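Local coordinates for protein kcn28 (Kitasatospora, PDB 6J31) that is of unassigned function but has the two-domain GT-B fold, its C-terminal domain resembling that of erythromycin biosynthesis protein CIII, at residues Y106-Y111 with Q126-W131; V179-R184 with E202-F207; A227-L232 with P257-V262; E251-L256 with D351-A356. All blocks are in the same frame, centred on the assembly; numbering follows the deposited sequence.

Contact 1. Residues Y106-Y111 with Q126-W131. With BG9 ((2E,2'E)-3,3'-(1,2-phenylene)di(prop-2-enoic acid)), chain I.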
# COMPACT_ATOMS: atom_id res chain seq x y z
N TYR A 106 -0.82 -11.91 -8.92
CA TYR A 106 -1.19 -10.61 -9.45
C TYR A 106 -1.59 -9.64 -8.34
O TYR A 106 -2.34 -10.00 -7.43
CB TYR A 106 -2.32 -10.74 -10.48
CG TYR A 106 -3.63 -11.25 -9.91
CD1 TYR A 106 -3.84 -12.61 -9.69
CD2 TYR A 106 -4.67 -10.37 -9.62
CE1 TYR A 106 -5.04 -13.07 -9.18
CE2 TYR A 106 -5.86 -10.82 -9.11
CZ TYR A 106 -6.04 -12.17 -8.89
OH TYR A 106 -7.24 -12.60 -8.38
N ASP A 107 -1.11 -8.41 -8.46
CA ASP A 107 -1.56 -7.32 -7.62
C ASP A 107 -3.05 -7.07 -7.85
O ASP A 107 -3.62 -7.49 -8.86
CB ASP A 107 -0.74 -6.07 -7.92
CG ASP A 107 -1.26 -4.85 -7.21
OD1 ASP A 107 -0.96 -4.69 -6.01
OD2 ASP A 107 -2.00 -4.08 -7.84
N VAL A 108 -3.68 -6.37 -6.90
CA VAL A 108 -5.12 -6.11 -6.96
C VAL A 108 -5.50 -5.44 -8.28
O VAL A 108 -6.55 -5.73 -8.86
CB VAL A 108 -5.57 -5.24 -5.76
CG1 VAL A 108 -7.08 -5.06 -5.76
CG2 VAL A 108 -5.12 -5.86 -4.47
N LEU A 109 -4.66 -4.53 -8.77
CA LEU A 109 -4.95 -3.81 -10.00
C LEU A 109 -4.51 -4.57 -11.25
O LEU A 109 -4.74 -4.10 -12.36
CB LEU A 109 -4.27 -2.43 -9.98
CG LEU A 109 -4.73 -1.46 -8.88
CD1 LEU A 109 -4.05 -0.11 -9.01
CD2 LEU A 109 -6.23 -1.28 -8.91
N ALA A 110 -3.92 -5.76 -11.08
CA ALA A 110 -3.49 -6.59 -12.20
C ALA A 110 -4.41 -7.79 -12.40
O ALA A 110 -3.98 -8.84 -12.88
CB ALA A 110 -2.05 -7.04 -12.00
N TYR A 111 -5.69 -7.61 -12.07
CA TYR A 111 -6.70 -8.66 -12.20
C TYR A 111 -6.90 -9.18 -13.63
O TYR A 111 -7.44 -10.28 -13.77
CB TYR A 111 -8.03 -8.17 -11.63
CG TYR A 111 -8.54 -6.89 -12.24
CD1 TYR A 111 -9.36 -6.91 -13.36
CD2 TYR A 111 -8.17 -5.66 -11.71
CE1 TYR A 111 -9.82 -5.73 -13.93
CE2 TYR A 111 -8.62 -4.48 -12.28
CZ TYR A 111 -9.44 -4.52 -13.39
OH TYR A 111 -9.86 -3.34 -13.93
N GLN A 126 -4.15 -13.68 -5.76
CA GLN A 126 -4.07 -12.23 -5.64
C GLN A 126 -3.07 -11.85 -4.55
O GLN A 126 -2.99 -12.50 -3.50
CB GLN A 126 -5.44 -11.65 -5.31
CG GLN A 126 -5.46 -10.14 -5.18
CD GLN A 126 -6.65 -9.65 -4.38
OE1 GLN A 126 -6.74 -9.89 -3.18
NE2 GLN A 126 -7.58 -8.99 -5.05
N ILE A 127 -2.30 -10.80 -4.81
CA ILE A 127 -1.39 -10.21 -3.84
C ILE A 127 -1.93 -8.82 -3.52
O ILE A 127 -1.83 -7.90 -4.34
CB ILE A 127 0.05 -10.14 -4.36
CG1 ILE A 127 0.48 -11.48 -4.97
CG2 ILE A 127 1.01 -9.74 -3.24
CD1 ILE A 127 0.68 -12.58 -3.95
N SER A 128 -2.54 -8.67 -2.34
CA SER A 128 -3.18 -7.41 -1.97
C SER A 128 -2.25 -6.58 -1.10
O SER A 128 -1.87 -7.03 -0.01
CB SER A 128 -4.49 -7.66 -1.24
OG SER A 128 -5.04 -6.44 -0.78
N PRO A 129 -1.87 -5.37 -1.52
CA PRO A 129 -0.96 -4.55 -0.70
C PRO A 129 -1.62 -3.84 0.46
O PRO A 129 -0.91 -3.28 1.31
CB PRO A 129 -0.41 -3.54 -1.71
CG PRO A 129 -1.54 -3.35 -2.66
CD PRO A 129 -2.18 -4.71 -2.80
N THR A 130 -2.94 -3.84 0.54
CA THR A 130 -3.65 -3.20 1.64
C THR A 130 -4.84 -4.09 2.00
O THR A 130 -5.00 -5.19 1.47
CB THR A 130 -4.06 -1.76 1.28
OG1 THR A 130 -4.57 -1.11 2.45
CG2 THR A 130 -5.14 -1.76 0.21
N TRP A 131 -5.69 -3.61 2.91
CA TRP A 131 -6.81 -4.42 3.34
C TRP A 131 -7.80 -4.65 2.21
O TRP A 131 -7.89 -3.86 1.26
CB TRP A 131 -7.51 -3.79 4.55
CG TRP A 131 -7.80 -2.31 4.46
CD1 TRP A 131 -7.01 -1.29 4.91
CD2 TRP A 131 -8.98 -1.69 3.91
NE1 TRP A 131 -7.62 -0.08 4.68
CE2 TRP A 131 -8.83 -0.30 4.07
CE3 TRP A 131 -10.14 -2.18 3.31
CZ2 TRP A 131 -9.79 0.61 3.64
CZ3 TRP A 131 -11.10 -1.27 2.88
CH2 TRP A 131 -10.92 0.11 3.05
C1 BG9 I . -7.68 -2.04 -3.42
C2 BG9 I . -8.57 -1.17 -4.03
C3 BG9 I . -8.11 -0.12 -4.83
C4 BG9 I . -6.73 0.05 -5.02
C5 BG9 I . -5.83 -0.82 -4.40
C6 BG9 I . -6.30 -1.86 -3.60
C7 BG9 I . -6.18 1.19 -5.90
C8 BG9 I . -5.83 2.37 -5.37
C9 BG9 I . -5.28 3.48 -6.28
C10 BG9 I . -9.13 0.81 -5.50
C11 BG9 I . -10.36 0.89 -4.98
C12 BG9 I . -11.42 1.80 -5.63
O2 BG9 I . -12.49 1.36 -5.88
O3 BG9 I . -6.36 4.25 -6.76
O HOH W 1 0.74 -5.98 -4.55
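Gln126 lies over one face of the Tyr106 ring, its CA 3.9 Å from the ring centroid in a CH-pi contact displaced toward the rim, while CB of Gln126 reaches to 3.7 Å from Tyr106 CZ. Tyr106 CG sits between the backbone N and the carbonyl carbon (chi1 64°), and chi2 of -80° turns the ring's face to Gln126. Farther on, Val108 O meets the edge of the Tyr111 ring in its plane. The Gln126 amide is turned 64° from the Tyr106 ring, and its OE1 is hydrogen-bonded to Ser185. Ile127 N donates to Tyr106 O at 2.7 Å. Tyr106 pairs with Gln126 in parallel, and their strands, 103-107 and 124-128, are joined through helix 112-120 as a beta-alpha-beta crossover of the N-terminal Rossmann-like sheet. Val108, Leu109 and Thr130, which follow, line the BG9 pocket. Asp107 OD2 accepts from Leu109 N at 2.9 Å, forming an Asx turn; its OD1 takes a hydrogen bond from a water that also donates to Ile127 O, and is hydrogen-bonded to His17 as well. Val108 splits its branches: CG2 rests 3.5 Å from Ser128 CA, whereas CG1 approaches C1 of BG9 at 3.9 Å. Leu109 CD2 touches BG9 C7 at 3.9 Å, and Thr130 CG2 lies 4.0 Å from BG9 C6.

Contact 2. Residues V179-R184 with E202-F207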
# COMPACT_ATOMS: atom_id res chain seq x y z
N VAL A 179 -11.77 -9.16 -9.48
CA VAL A 179 -11.13 -8.00 -8.84
C VAL A 179 -11.17 -8.13 -7.32
O VAL A 179 -10.12 -8.18 -6.67
CB VAL A 179 -11.72 -6.63 -9.24
CG1 VAL A 179 -11.10 -5.52 -8.39
CG2 VAL A 179 -11.52 -6.33 -10.72
N ASN A 180 -12.37 -8.14 -6.73
CA ASN A 180 -12.50 -8.04 -5.28
C ASN A 180 -12.93 -9.34 -4.59
O ASN A 180 -12.98 -9.37 -3.36
CB ASN A 180 -13.47 -6.91 -4.91
CG ASN A 180 -12.84 -5.54 -5.10
OD1 ASN A 180 -11.63 -5.38 -4.97
ND2 ASN A 180 -13.67 -4.54 -5.39
N LEU A 181 -13.21 -10.40 -5.34
CA LEU A 181 -13.43 -11.74 -4.77
C LEU A 181 -12.50 -12.73 -5.46
O LEU A 181 -12.94 -13.61 -6.21
CB LEU A 181 -14.89 -12.16 -4.93
CG LEU A 181 -15.32 -13.45 -4.24
CD1 LEU A 181 -15.46 -13.23 -2.74
CD2 LEU A 181 -16.59 -14.03 -4.85
N PRO A 182 -11.20 -12.64 -5.20
CA PRO A 182 -10.24 -13.53 -5.86
C PRO A 182 -10.42 -14.98 -5.43
O PRO A 182 -11.00 -15.28 -4.38
CB PRO A 182 -8.88 -12.99 -5.41
CG PRO A 182 -9.16 -12.34 -4.10
CD PRO A 182 -10.53 -11.73 -4.24
N GLU A 183 -9.92 -15.89 -6.26
CA GLU A 183 -9.94 -17.31 -5.90
C GLU A 183 -9.09 -17.56 -4.66
O GLU A 183 -9.50 -18.28 -3.74
CB GLU A 183 -9.44 -18.15 -7.06
CG GLU A 183 -9.50 -19.65 -6.82
CD GLU A 183 -10.83 -20.27 -7.18
OE1 GLU A 183 -11.33 -19.99 -8.29
OE2 GLU A 183 -11.38 -21.05 -6.38
N ARG A 184 -7.89 -16.99 -4.62
CA ARG A 184 -7.00 -17.06 -3.48
C ARG A 184 -6.34 -15.70 -3.34
O ARG A 184 -6.05 -15.05 -4.35
CB ARG A 184 -5.94 -18.16 -3.64
CG ARG A 184 -6.50 -19.56 -3.55
CD ARG A 184 -5.51 -20.61 -4.05
NE ARG A 184 -6.15 -21.91 -4.19
CZ ARG A 184 -6.45 -22.71 -3.17
NH1 ARG A 184 -6.16 -22.34 -1.93
NH2 ARG A 184 -7.03 -23.88 -3.39
N GLU A 202 -11.42 -16.44 5.56
CA GLU A 202 -10.01 -16.78 5.55
C GLU A 202 -9.73 -18.12 4.88
O GLU A 202 -8.57 -18.53 4.80
CB GLU A 202 -9.45 -16.74 6.98
CG GLU A 202 -9.28 -15.29 7.47
CD GLU A 202 -8.65 -15.16 8.85
OE1 GLU A 202 -7.60 -15.78 9.12
OE2 GLU A 202 -9.22 -14.40 9.67
N LYS A 203 -10.77 -18.80 4.40
CA LYS A 203 -10.56 -19.88 3.44
C LYS A 203 -10.05 -19.33 2.12
O LYS A 203 -9.31 -20.00 1.40
CB LYS A 203 -11.88 -20.62 3.21
CG LYS A 203 -12.28 -21.58 4.31
CD LYS A 203 -13.51 -22.34 3.87
CE LYS A 203 -14.63 -21.36 3.57
NZ LYS A 203 -15.81 -22.01 2.95
N ARG A 204 -10.44 -18.09 1.80
CA ARG A 204 -10.10 -17.40 0.57
C ARG A 204 -8.97 -16.39 0.74
O ARG A 204 -8.07 -16.32 -0.10
CB ARG A 204 -11.35 -16.71 0.03
CG ARG A 204 -11.18 -16.04 -1.31
CD ARG A 204 -12.45 -15.31 -1.70
NE ARG A 204 -13.60 -16.21 -1.80
CZ ARG A 204 -13.93 -16.86 -2.91
NH1 ARG A 204 -13.21 -16.73 -4.01
NH2 ARG A 204 -14.99 -17.66 -2.91
N PHE A 205 -9.00 -15.59 1.81
CA PHE A 205 -8.01 -14.55 2.06
C PHE A 205 -7.11 -14.99 3.21
O PHE A 205 -7.61 -15.47 4.24
CB PHE A 205 -8.68 -13.22 2.43
CG PHE A 205 -9.56 -12.64 1.34
CD1 PHE A 205 -9.04 -11.77 0.40
CD2 PHE A 205 -10.91 -12.94 1.29
CE1 PHE A 205 -9.85 -11.23 -0.59
CE2 PHE A 205 -11.73 -12.41 0.31
CZ PHE A 205 -11.20 -11.54 -0.64
N THR A 206 -5.80 -14.84 3.05
CA THR A 206 -4.84 -15.13 4.11
C THR A 206 -4.15 -13.83 4.52
O THR A 206 -3.54 -13.16 3.69
CB THR A 206 -3.81 -16.16 3.67
OG1 THR A 206 -4.45 -17.40 3.39
CG2 THR A 206 -2.77 -16.37 4.77
N PHE A 207 -4.24 -13.50 5.81
CA PHE A 207 -3.56 -12.32 6.34
C PHE A 207 -2.10 -12.68 6.58
O PHE A 207 -1.78 -13.48 7.46
CB PHE A 207 -4.24 -11.83 7.61
CG PHE A 207 -5.63 -11.31 7.38
CD1 PHE A 207 -5.83 -10.15 6.65
CD2 PHE A 207 -6.73 -11.98 7.89
CE1 PHE A 207 -7.11 -9.67 6.43
CE2 PHE A 207 -8.01 -11.51 7.67
CZ PHE A 207 -8.20 -10.35 6.95
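The backbones of Arg184 and Arg204 come closest, CA to CA 5.1 Å, where the chain that has left helix 177-180 at Leu181 runs past the approach to strand 205-207. Arg204 makes the largest contribution. Its chain is extended as far as CD and then bends, chi3 of -60° placing NE to one side, and the guanidinium comes to the Pro182 carbonyl. NH1 donates to Pro182 O at 2.7 Å, with an angle of 166° at the hydrogen. The acceptor lies in the guanidinium plane, yet the donor stands above the carbonyl plane, 42° out of it. Leu181 covers one face of the same group: its CD1 is 3.6 Å from Arg204 NE, and the two side chains cross at about a right angle. Glu183 OE2 is 5.3 Å from Arg204 NH1, too far for a salt bridge, though the opposite charges may attract weakly. Beside this polar grip, Phe205 presents CZ to Pro182 CD at 3.7 Å, and Asn180 O lies in the plane of the ring at its edge, 3.9 Å from CZ. Phe205 also packs on Ser185 and Val187 of strand 185-187, whose Ser185 is bonded through its backbone to Arg204. The arrangement belongs to the border of a parallel Rossmann-like sheet, where strand 205-207 is outermost in the N-terminal half of a GT-B fold.

Contact 3. Residues A227-L232 with P257-V262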
# COMPACT_ATOMS: atom_id res chain seq x y z
N ALA A 227 19.21 16.67 21.24
CA ALA A 227 17.80 16.56 20.90
C ALA A 227 17.23 15.37 21.65
O ALA A 227 17.50 14.22 21.30
CB ALA A 227 17.61 16.42 19.39
N GLU A 228 16.42 15.64 22.67
CA GLU A 228 15.89 14.56 23.50
C GLU A 228 14.86 13.72 22.76
O GLU A 228 14.81 12.50 22.94
CB GLU A 228 15.30 15.15 24.78
CG GLU A 228 16.08 16.34 25.30
CD GLU A 228 16.36 16.26 26.78
OE1 GLU A 228 15.41 16.03 27.55
OE2 GLU A 228 17.53 16.43 27.17
N LYS A 229 14.03 14.34 21.94
CA LYS A 229 12.98 13.64 21.22
C LYS A 229 13.05 13.99 19.74
O LYS A 229 13.45 15.10 19.37
CB LYS A 229 11.59 13.97 21.78
CG LYS A 229 11.41 13.56 23.24
CD LYS A 229 10.45 12.39 23.40
CE LYS A 229 10.46 11.87 24.83
NZ LYS A 229 9.30 10.98 25.12
N VAL A 230 12.68 13.04 18.89
CA VAL A 230 12.75 13.19 17.44
C VAL A 230 11.37 12.96 16.85
O VAL A 230 10.70 11.98 17.17
CB VAL A 230 13.77 12.22 16.82
CG1 VAL A 230 13.64 12.19 15.31
CG2 VAL A 230 15.18 12.59 17.24
N ALA A 231 10.96 13.86 15.96
CA ALA A 231 9.71 13.74 15.23
C ALA A 231 10.00 13.69 13.73
O ALA A 231 10.84 14.43 13.23
CB ALA A 231 8.78 14.91 15.53
N LEU A 232 9.28 12.82 13.03
CA LEU A 232 9.36 12.73 11.58
C LEU A 232 8.00 13.08 10.99
O LEU A 232 6.98 12.50 11.38
CB LEU A 232 9.79 11.34 11.11
CG LEU A 232 9.65 11.10 9.60
CD1 LEU A 232 10.57 12.02 8.80
CD2 LEU A 232 9.89 9.64 9.24
N PRO A 257 11.86 23.17 21.86
CA PRO A 257 13.24 22.71 22.01
C PRO A 257 13.25 21.37 22.72
O PRO A 257 12.26 20.96 23.33
CB PRO A 257 13.90 23.81 22.86
CG PRO A 257 12.97 24.98 22.77
CD PRO A 257 11.62 24.37 22.68
N ASP A 258 14.38 20.67 22.58
CA ASP A 258 14.62 19.33 23.10
C ASP A 258 14.04 18.33 22.10
O ASP A 258 14.36 17.14 22.14
CB ASP A 258 14.01 19.12 24.49
CG ASP A 258 14.50 20.14 25.50
OD1 ASP A 258 15.63 20.64 25.33
OD2 ASP A 258 13.74 20.44 26.45
N TRP A 259 13.21 18.83 21.20
CA TRP A 259 12.66 18.05 20.10
C TRP A 259 13.42 18.42 18.84
O TRP A 259 13.79 19.58 18.65
CB TRP A 259 11.17 18.32 19.89
CG TRP A 259 10.24 17.51 20.73
CD1 TRP A 259 9.89 17.75 22.03
CD2 TRP A 259 9.52 16.34 20.33
NE1 TRP A 259 9.00 16.79 22.46
CE2 TRP A 259 8.76 15.92 21.43
CE3 TRP A 259 9.45 15.61 19.14
CZ2 TRP A 259 7.93 14.79 21.38
CZ3 TRP A 259 8.63 14.50 19.09
CH2 TRP A 259 7.89 14.10 20.20
N HIS A 260 13.66 17.43 17.98
CA HIS A 260 14.22 17.69 16.66
C HIS A 260 13.24 17.20 15.61
O HIS A 260 12.81 16.04 15.65
CB HIS A 260 15.58 17.04 16.46
CG HIS A 260 16.25 17.45 15.18
ND1 HIS A 260 16.90 18.65 15.04
CD2 HIS A 260 16.34 16.83 13.98
CE1 HIS A 260 17.38 18.76 13.81
NE2 HIS A 260 17.05 17.66 13.15
N LEU A 261 12.89 18.08 14.68
CA LEU A 261 11.93 17.79 13.63
C LEU A 261 12.66 17.45 12.34
O LEU A 261 13.53 18.21 11.89
CB LEU A 261 10.99 18.97 13.41
CG LEU A 261 10.25 19.06 12.08
CD1 LEU A 261 9.33 17.87 11.89
CD2 LEU A 261 9.45 20.35 12.02
N VAL A 262 12.32 16.31 11.75
CA VAL A 262 12.77 15.92 10.42
C VAL A 262 11.55 16.05 9.51
O VAL A 262 10.63 15.23 9.59
CB VAL A 262 13.34 14.50 10.38
CG1 VAL A 262 13.66 14.11 8.94
CG2 VAL A 262 14.57 14.39 11.26
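Lys229 CB is set over the centre of the six-membered ring of Trp259, 3.5 Å from its centroid and 15° off the normal, a CH-pi contact. The lysine chain then bends, chi2 of -110° placing CD 4.0 Å from Trp259 CZ2. Ala231, on the same face of the sheet, comes to the edge of the indole instead, its CB 3.6 Å from CZ3 near the ring plane. The tryptophan therefore spans two alternate residues of the neighbouring strand, with Val357 and Ala361 of helix 350-362 also packed against it. On the face that carries Val230 and His260, Leu232 CD1 meets Val262 CG1 at 3.7 Å. Ala227, in the loop before the strand, touches His260 CB with its CB (3.6 Å); the imidazole itself is directed to Glu282, which binds NE2. Between the faces the backbones are paired in parallel register. Lys229 N donates to Asp258 O, His260 N to Lys229 O, Ala231 N to His260 O, and Val262 N to Ala231 O. The axes of 229-232 and 259-262 are inclined by 21°. Strands 229-234 and 259-264, linked through helix 243-253, make a beta-alpha-beta crossover in the parallel sheet of the C-terminal Rossmann-like domain of the GT-B fold.

Contact 4. Residues E251-L256 with D351-A356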
# COMPACT_ATOMS: atom_id res chain seq x y z
N GLU A 251 6.34 25.78 12.92
CA GLU A 251 5.85 26.67 13.97
C GLU A 251 5.68 25.92 15.29
O GLU A 251 5.89 26.49 16.36
CB GLU A 251 4.52 27.30 13.55
CG GLU A 251 3.79 28.01 14.69
CD GLU A 251 2.46 28.60 14.26
OE1 GLU A 251 2.10 28.45 13.08
OE2 GLU A 251 1.77 29.19 15.12
N VAL A 252 5.27 24.65 15.23
CA VAL A 252 5.10 23.87 16.45
C VAL A 252 6.46 23.48 17.03
O VAL A 252 6.73 23.70 18.21
CB VAL A 252 4.23 22.63 16.18
CG1 VAL A 252 4.34 21.65 17.33
CG2 VAL A 252 2.79 23.04 15.96
N PHE A 253 7.32 22.89 16.20
CA PHE A 253 8.57 22.36 16.72
C PHE A 253 9.62 23.44 16.95
O PHE A 253 10.52 23.26 17.78
CB PHE A 253 9.09 21.28 15.77
CG PHE A 253 8.28 20.02 15.83
CD1 PHE A 253 7.20 19.83 14.99
CD2 PHE A 253 8.58 19.04 16.76
CE1 PHE A 253 6.44 18.68 15.05
CE2 PHE A 253 7.82 17.89 16.84
CZ PHE A 253 6.75 17.71 15.98
N ALA A 254 9.52 24.56 16.25
CA ALA A 254 10.13 25.80 16.72
C ALA A 254 9.28 26.38 17.84
O ALA A 254 8.14 26.77 17.59
CB ALA A 254 10.28 26.82 15.59
N ALA A 255 9.83 26.42 19.05
CA ALA A 255 9.16 26.66 20.33
C ALA A 255 9.01 25.33 21.05
O ALA A 255 8.44 25.27 22.15
CB ALA A 255 7.80 27.36 20.21
N LEU A 256 9.54 24.27 20.45
CA LEU A 256 9.56 22.94 21.04
C LEU A 256 10.99 22.43 21.16
O LEU A 256 11.34 21.39 20.59
CB LEU A 256 8.71 21.97 20.21
CG LEU A 256 7.96 20.89 21.01
CD1 LEU A 256 7.48 21.43 22.35
CD2 LEU A 256 6.79 20.33 20.20
N ASP A 351 -1.37 24.44 18.63
CA ASP A 351 -1.47 23.75 19.92
C ASP A 351 -2.10 22.37 19.77
O ASP A 351 -1.68 21.42 20.44
CB ASP A 351 -2.24 24.58 20.95
CG ASP A 351 -1.31 25.44 21.80
OD1 ASP A 351 -0.08 25.36 21.59
OD2 ASP A 351 -1.81 26.17 22.68
N ARG A 352 -3.11 22.23 18.90
CA ARG A 352 -3.72 20.92 18.71
C ARG A 352 -2.71 19.91 18.17
O ARG A 352 -2.62 18.79 18.67
CB ARG A 352 -4.89 21.03 17.73
CG ARG A 352 -6.24 21.43 18.29
CD ARG A 352 -7.21 21.50 17.12
NE ARG A 352 -7.33 20.24 16.39
CZ ARG A 352 -7.90 20.13 15.19
NH1 ARG A 352 -7.96 18.95 14.58
NH2 ARG A 352 -8.43 21.20 14.60
N LEU A 353 -1.95 20.30 17.15
CA LEU A 353 -0.93 19.41 16.61
C LEU A 353 0.15 19.12 17.66
O LEU A 353 0.62 17.98 17.78
CB LEU A 353 -0.31 20.00 15.34
CG LEU A 353 0.79 19.29 14.53
CD1 LEU A 353 2.18 19.30 15.18
CD2 LEU A 353 0.37 17.86 14.19
N ARG A 354 0.54 20.14 18.42
CA ARG A 354 1.58 19.95 19.43
C ARG A 354 1.11 19.03 20.55
O ARG A 354 1.88 18.22 21.07
CB ARG A 354 2.03 21.30 19.99
CG ARG A 354 3.19 21.20 20.97
CD ARG A 354 3.30 22.45 21.82
NE ARG A 354 2.08 22.70 22.56
CZ ARG A 354 1.85 22.28 23.80
NH1 ARG A 354 0.70 22.55 24.40
NH2 ARG A 354 2.78 21.58 24.45
N ALA A 355 -0.16 19.15 20.95
CA ALA A 355 -0.68 18.32 22.04
C ALA A 355 -0.61 16.85 21.68
O ALA A 355 -0.17 16.02 22.49
CB ALA A 355 -2.12 18.73 22.37
N ALA A 356 -1.04 16.50 20.47
CA ALA A 356 -0.95 15.11 20.03
C ALA A 356 0.49 14.62 20.02
O ALA A 356 0.78 13.49 20.43
CB ALA A 356 -1.57 14.96 18.64
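Val252 pushes CG1 against the base of Arg354, 3.5 Å from its CB and 3.8 Å from its CG. That methyl is anti to the backbone N (chi1 166°), and it also lies 3.8 Å from CD1 of Leu353. Val252 CG2 is 3.9 Å from the same Leu353 CD1, so both valine methyls bear on a single leucine branch. Phe253 adds a looser touch, its CE1 4.3 Å from Leu353 CD1. Leu256 reaches the arginine from farther along the chain, with CD2 3.8 Å from Arg354 CG; only the aliphatic part of Arg354 is used here. Its NE instead forms a salt bridge with Asp351 OD1, one turn earlier in the same helix, at 3.6 Å. Leu256 is brought back by the type II beta turn from Phe253 to Leu256, in which Leu256 N bonds to Phe253 O. That carbonyl also accepts from Asn280. Pro350, at the head of helix 350-362, packs against Val252, and Val357 of the same helix against Phe253. The contact is apolar helix packing in the C-terminal Rossmann-like domain: the C-terminal end of helix 243-253 packs against the first turns of helix 350-362, on the sheet face that carries Ala231 and Trp259.

From the N terminus, contact 1 comes first, closing the short loop through helix 112-120. Contact 2 follows in series and closes the loop that contains strand 185-187; it touches contact 1 through Gln126, and both belong to the seven-stranded N-terminal sheet. The chain then passes to the second domain. Contact 3 closes the crossover through helix 243-253, and contact 4 starts within that loop but ends about 90 residues beyond it, so the two cross. They meet at Phe253, which packs on Ala231, Trp259 and Leu261, tying helices 243-253 and 350-362 to the C-terminal sheet. Contacts 1 and 2 lie in the N-terminal half of the GT-B fold and contacts 3 and 4 in the C-terminal half, the centres of contacts 1 and 3 about 37 Å apart.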